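Local coordinates for monomethylamine methyltransferase MtmB1 (Methanosarcina barkeri, PDB 1NTH), which catalyses the transfer of the methyl group of monomethylamine to the corrinoid cofactor of its partner protein MtmC, a step in methanogenesis from methylamine, at residues K56-M59 with E60-F63; G66-M69 with L70-G74. All coordinates share one frame; numbering follows the deposited sequence.

Contact 1: residues K56-M59 with E60-F63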
loop_
_atom_site.group_PDB
_atom_site.type_symbol
_atom_site.label_atom_id
_atom_site.label_comp_id
_atom_site.label_asym_id
_atom_site.label_seq_id
_atom_site.Cartn_x
_atom_site.Cartn_y
_atom_site.Cartn_z
ATOM N N LYS A 56 28.633 -40.116 -9.853
ATOM C CA LYS A 56 28.914 -39.016 -8.941
ATOM C C LYS A 56 30.385 -38.619 -8.885
ATOM O O LYS A 56 30.702 -37.457 -8.633
ATOM C CB LYS A 56 28.399 -39.342 -7.533
ATOM C CG LYS A 56 28.597 -38.222 -6.526
ATOM C CD LYS A 56 28.066 -38.609 -5.154
ATOM C CE LYS A 56 28.272 -37.484 -4.150
ATOM N NZ LYS A 56 27.769 -37.849 -2.795
ATOM N N ASP A 57 31.282 -39.572 -9.118
ATOM C CA ASP A 57 32.708 -39.265 -9.099
ATOM C C ASP A 57 33.050 -38.317 -10.244
ATOM O O ASP A 57 33.802 -37.358 -10.066
ATOM C CB ASP A 57 33.537 -40.549 -9.214
ATOM C CG ASP A 57 33.396 -41.445 -7.998
ATOM O OD1 ASP A 57 33.601 -40.953 -6.869
ATOM O OD2 ASP A 57 33.086 -42.643 -8.172
ATOM N N MET A 58 32.495 -38.595 -11.420
ATOM C CA MET A 58 32.734 -37.763 -12.593
ATOM C C MET A 58 32.087 -36.395 -12.375
ATOM O O MET A 58 32.634 -35.365 -12.775
ATOM C CB MET A 58 32.147 -38.431 -13.840
ATOM C CG MET A 58 32.511 -37.755 -15.156
ATOM S SD MET A 58 34.290 -37.784 -15.490
ATOM C CE MET A 58 34.491 -39.474 -16.063
ATOM N N MET A 59 30.924 -36.388 -11.729
ATOM C CA MET A 59 30.221 -35.138 -11.456
ATOM C C MET A 59 31.030 -34.261 -10.512
ATOM O O MET A 59 31.113 -33.048 -10.702
ATOM C CB MET A 59 28.845 -35.428 -10.854
ATOM C CG MET A 59 27.883 -36.064 -11.839
ATOM S SD MET A 59 26.410 -36.707 -11.027
ATOM C CE MET A 59 25.644 -35.177 -10.483
ATOM N N GLU A 60 31.630 -34.873 -9.494
ATOM C CA GLU A 60 32.432 -34.116 -8.543
ATOM C C GLU A 60 33.645 -33.506 -9.236
ATOM O O GLU A 60 34.050 -32.389 -8.919
ATOM C CB GLU A 60 32.882 -35.002 -7.380
ATOM C CG GLU A 60 33.824 -34.297 -6.418
ATOM C CD GLU A 60 34.030 -35.063 -5.127
ATOM O OE1 GLU A 60 34.182 -36.302 -5.183
ATOM O OE2 GLU A 60 34.050 -34.420 -4.055
ATOM N N LYS A 61 34.228 -34.232 -10.184
ATOM C CA LYS A 61 35.378 -33.699 -10.907
ATOM C C LYS A 61 34.935 -32.536 -11.793
ATOM O O LYS A 61 35.666 -31.561 -11.958
ATOM C CB LYS A 61 36.040 -34.796 -11.743
ATOM C CG LYS A 61 36.694 -35.872 -10.888
ATOM C CD LYS A 61 37.536 -36.829 -11.715
ATOM C CE LYS A 61 36.697 -37.592 -12.723
ATOM N NZ LYS A 61 37.543 -38.473 -13.585
ATOM N N LEU A 62 33.734 -32.638 -12.353
ATOM C CA LEU A 62 33.206 -31.565 -13.192
ATOM C C LEU A 62 32.984 -30.321 -12.335
ATOM O O LEU A 62 33.248 -29.202 -12.771
ATOM C CB LEU A 62 31.885 -31.983 -13.846
ATOM C CG LEU A 62 31.103 -30.862 -14.546
ATOM C CD1 LEU A 62 31.971 -30.205 -15.616
ATOM C CD2 LEU A 62 29.827 -31.430 -15.163
ATOM N N PHE A 63 32.498 -30.515 -11.113
ATOM C CA PHE A 63 32.267 -29.378 -10.231
ATOM C C PHE A 63 33.595 -28.705 -9.906
ATOM O O PHE A 63 33.713 -27.479 -9.961
ATOM C CB PHE A 63 31.591 -29.819 -8.930
ATOM C CG PHE A 63 31.368 -28.693 -7.960
ATOM C CD1 PHE A 63 30.435 -27.697 -8.236
ATOM C CD2 PHE A 63 32.122 -28.600 -6.796
ATOM C CE1 PHE A 63 30.254 -26.626 -7.362
ATOM C CE2 PHE A 63 31.949 -27.532 -5.915
ATOM C CZ PHE A 63 31.014 -26.543 -6.203
HETATM O O HOH W 1 35.718 -37.354 -7.780
#

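Contact 2: residues G66-M69 with L70-G74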
loop_
_atom_site.group_PDB
_atom_site.type_symbol
_atom_site.label_atom_id
_atom_site.label_comp_id
_atom_site.label_asym_id
_atom_site.label_seq_id
_atom_site.Cartn_x
_atom_site.Cartn_y
_atom_site.Cartn_z
ATOM N N GLY A 66 34.819 -26.747 -12.899
ATOM C CA GLY A 66 34.107 -25.492 -13.072
ATOM C C GLY A 66 34.552 -24.443 -12.066
ATOM O O GLY A 66 34.716 -23.270 -12.407
ATOM N N PHE A 67 34.740 -24.870 -10.820
ATOM C CA PHE A 67 35.181 -23.979 -9.755
ATOM C C PHE A 67 36.572 -23.444 -10.101
ATOM O O PHE A 67 36.832 -22.244 -10.007
ATOM C CB PHE A 67 35.244 -24.745 -8.428
ATOM C CG PHE A 67 35.537 -23.880 -7.227
ATOM C CD1 PHE A 67 34.533 -23.581 -6.308
ATOM C CD2 PHE A 67 36.818 -23.385 -6.999
ATOM C CE1 PHE A 67 34.801 -22.804 -5.182
ATOM C CE2 PHE A 67 37.099 -22.605 -5.877
ATOM C CZ PHE A 67 36.087 -22.314 -4.963
ATOM N N GLU A 68 37.461 -24.345 -10.513
ATOM C CA GLU A 68 38.828 -23.957 -10.846
ATOM C C GLU A 68 38.885 -23.055 -12.072
ATOM O O GLU A 68 39.726 -22.159 -12.154
ATOM C CB GLU A 68 39.681 -25.207 -11.085
ATOM C CG GLU A 68 41.181 -24.953 -11.021
ATOM C CD GLU A 68 42.001 -26.213 -11.245
ATOM O OE1 GLU A 68 41.583 -27.293 -10.770
ATOM O OE2 GLU A 68 43.068 -26.120 -11.887
ATOM N N MET A 69 37.992 -23.287 -13.027
ATOM C CA MET A 69 37.940 -22.456 -14.222
ATOM C C MET A 69 37.673 -21.010 -13.805
ATOM O O MET A 69 38.364 -20.083 -14.229
ATOM C CB MET A 69 36.810 -22.949 -15.130
ATOM C CG MET A 69 36.668 -22.214 -16.452
ATOM S SD MET A 69 37.905 -22.714 -17.667
ATOM C CE MET A 69 37.650 -21.486 -18.930
ATOM N N LEU A 70 36.661 -20.816 -12.967
ATOM C CA LEU A 70 36.314 -19.474 -12.516
ATOM C C LEU A 70 37.429 -18.845 -11.686
ATOM O O LEU A 70 37.769 -17.677 -11.873
ATOM C CB LEU A 70 35.022 -19.517 -11.692
ATOM C CG LEU A 70 34.452 -18.160 -11.270
ATOM C CD1 LEU A 70 34.117 -17.323 -12.502
ATOM C CD2 LEU A 70 33.201 -18.386 -10.425
ATOM N N LEU A 71 37.998 -19.625 -10.775
ATOM C CA LEU A 71 39.062 -19.139 -9.907
ATOM C C LEU A 71 40.346 -18.745 -10.639
ATOM O O LEU A 71 40.942 -17.706 -10.349
ATOM C CB LEU A 71 39.394 -20.197 -8.853
ATOM C CG LEU A 71 40.581 -19.870 -7.941
ATOM C CD1 LEU A 71 40.273 -18.640 -7.095
ATOM C CD2 LEU A 71 40.881 -21.064 -7.053
ATOM N N GLU A 72 40.766 -19.571 -11.591
ATOM C CA GLU A 72 42.008 -19.313 -12.323
ATOM C C GLU A 72 41.897 -18.290 -13.454
ATOM O O GLU A 72 42.826 -17.512 -13.683
ATOM C CB GLU A 72 42.567 -20.620 -12.877
ATOM C CG GLU A 72 42.950 -21.625 -11.809
ATOM C CD GLU A 72 44.034 -21.109 -10.882
ATOM O OE1 GLU A 72 45.074 -20.641 -11.388
ATOM O OE2 GLU A 72 43.851 -21.179 -9.647
ATOM N N CYS A 73 40.769 -18.281 -14.156
ATOM C CA CYS A 73 40.574 -17.349 -15.262
ATOM C C CYS A 73 40.065 -15.988 -14.830
ATOM O O CYS A 73 40.637 -14.955 -15.181
ATOM C CB CYS A 73 39.584 -17.916 -16.277
ATOM S SG CYS A 73 40.183 -19.344 -17.183
ATOM N N GLY A 74 38.978 -15.996 -14.069
ATOM C CA GLY A 74 38.377 -14.752 -13.639
ATOM C C GLY A 74 37.341 -14.359 -14.675
ATOM O O GLY A 74 36.908 -15.194 -15.479
#

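Contact 1: residues K56-M59 with E60-F63
Lys-61 lays its methylene chain back along the helix until CE lies 3.7 Å from SD of Met-58, three residues earlier, and the two side chains cross at a slant. Two torsions account for the meeting. CG of Lys-61 stands anti to its own carbonyl carbon (chi1 -67°), which brings it to 3.4 Å from O of Asp-57, and a bend at chi3 then swings CE across the sulfur. Met-58 is itself bent at both chi2 and chi3. The ammonium group finds its acceptor outside this turn, at the carbonyl oxygen of Tyr-43. With an alanine here, that carbonyl oxygen would probably be left without this donor and the sulfur of Met-58 without the methylene chain that covers it. All of this belongs to the opening turns of the alpha-helix 56-73, whose i to i+4 bonds are exemplified by Phe-63 N to Met-59 O at 2.9 Å. Asp-57 O takes two donors: the amide of Lys-61 at 3.2 Å and a water at 3.0 Å, which also donates to OE1 of Glu-60, 3.2 Å away. That bridge ties the Glu-60 carboxylate to the backbone on the more exposed flank. Around the helix, Leu-62 and Phe-63 turn instead to helices 271-288 and 309-325, where the Phe-63 ring meets that of Phe-325 with their planes about 20° apart.

Contact 2: residues G66-M69 with L70-G74
Met-69 runs outward from the helix and, in the conformer described, overlaps Cys-73, one turn on, with its terminal methyl, CE lying 3.7 Å from SG. The first torsion of Met-69 sets CG anti to the backbone nitrogen (-177°), and the bend at chi2 turns the thioether toward Cys-73; Cys-73 answers with SG beside its own backbone N, 3.5 Å from O of Met-69. Helix 24-42 packs on this pair through Lys-35, which touches both side chains. One residue back, Glu-68 and Glu-72 appear to meet through their aliphatic parts, CG to CG at 3.9 Å, with carboxylate planes nearly perpendicular, 87° apart; both side chains have a second conformer, so this meeting is tentative and holds for the pair of conformers described. OE1 of Glu-68 is engaged by a salt bridge from Lys-42 and a hydrogen bond with the Tyr-43 hydroxyl. On another flank, CD2 of Leu-71 approaches the Phe-67 ring at its edge, near the ring plane, 4.2 Å from CE2; both side chains also rest on Ile-91 of helix 88-95. Beneath these pairs run the i to i+4 backbone bonds, the shortest being Glu-72 N to Glu-68 O at 2.8 Å. The last, from Gly-74 N to Leu-70 O at 3.0 Å, is weak, and Gly-74 itself departs from helical angles with a positive phi of 91°, where a side chain would press on the preceding carbonyl oxygen. Such a glycine is a familiar C-terminal stop of an alpha-helix, here the end of helix 56-73 just ahead of strand 75-77.

Overall arrangement
Followed from the N terminus, the chain enters helix 56-73 at contact 1 and leaves it at contact 2. The two lie in series, neither nested nor crossed, with centres about 16 Å apart. Each is a local meeting of neighbouring helical turns, so neither closes a long loop. What they share is the helix and one neighbour: helix 271-288 of the TIM-barrel protein runs beside both, and Ile-276 and Ile-283 each touch side chains from both contacts. The other neighbours differ. Contact 1 adds helix 309-325, whereas contact 2 adds helices 24-42 and 88-95. Tyr-43 also links them, its backbone oxygen serving residues 60-63 and its hydroxyl residues 66-69.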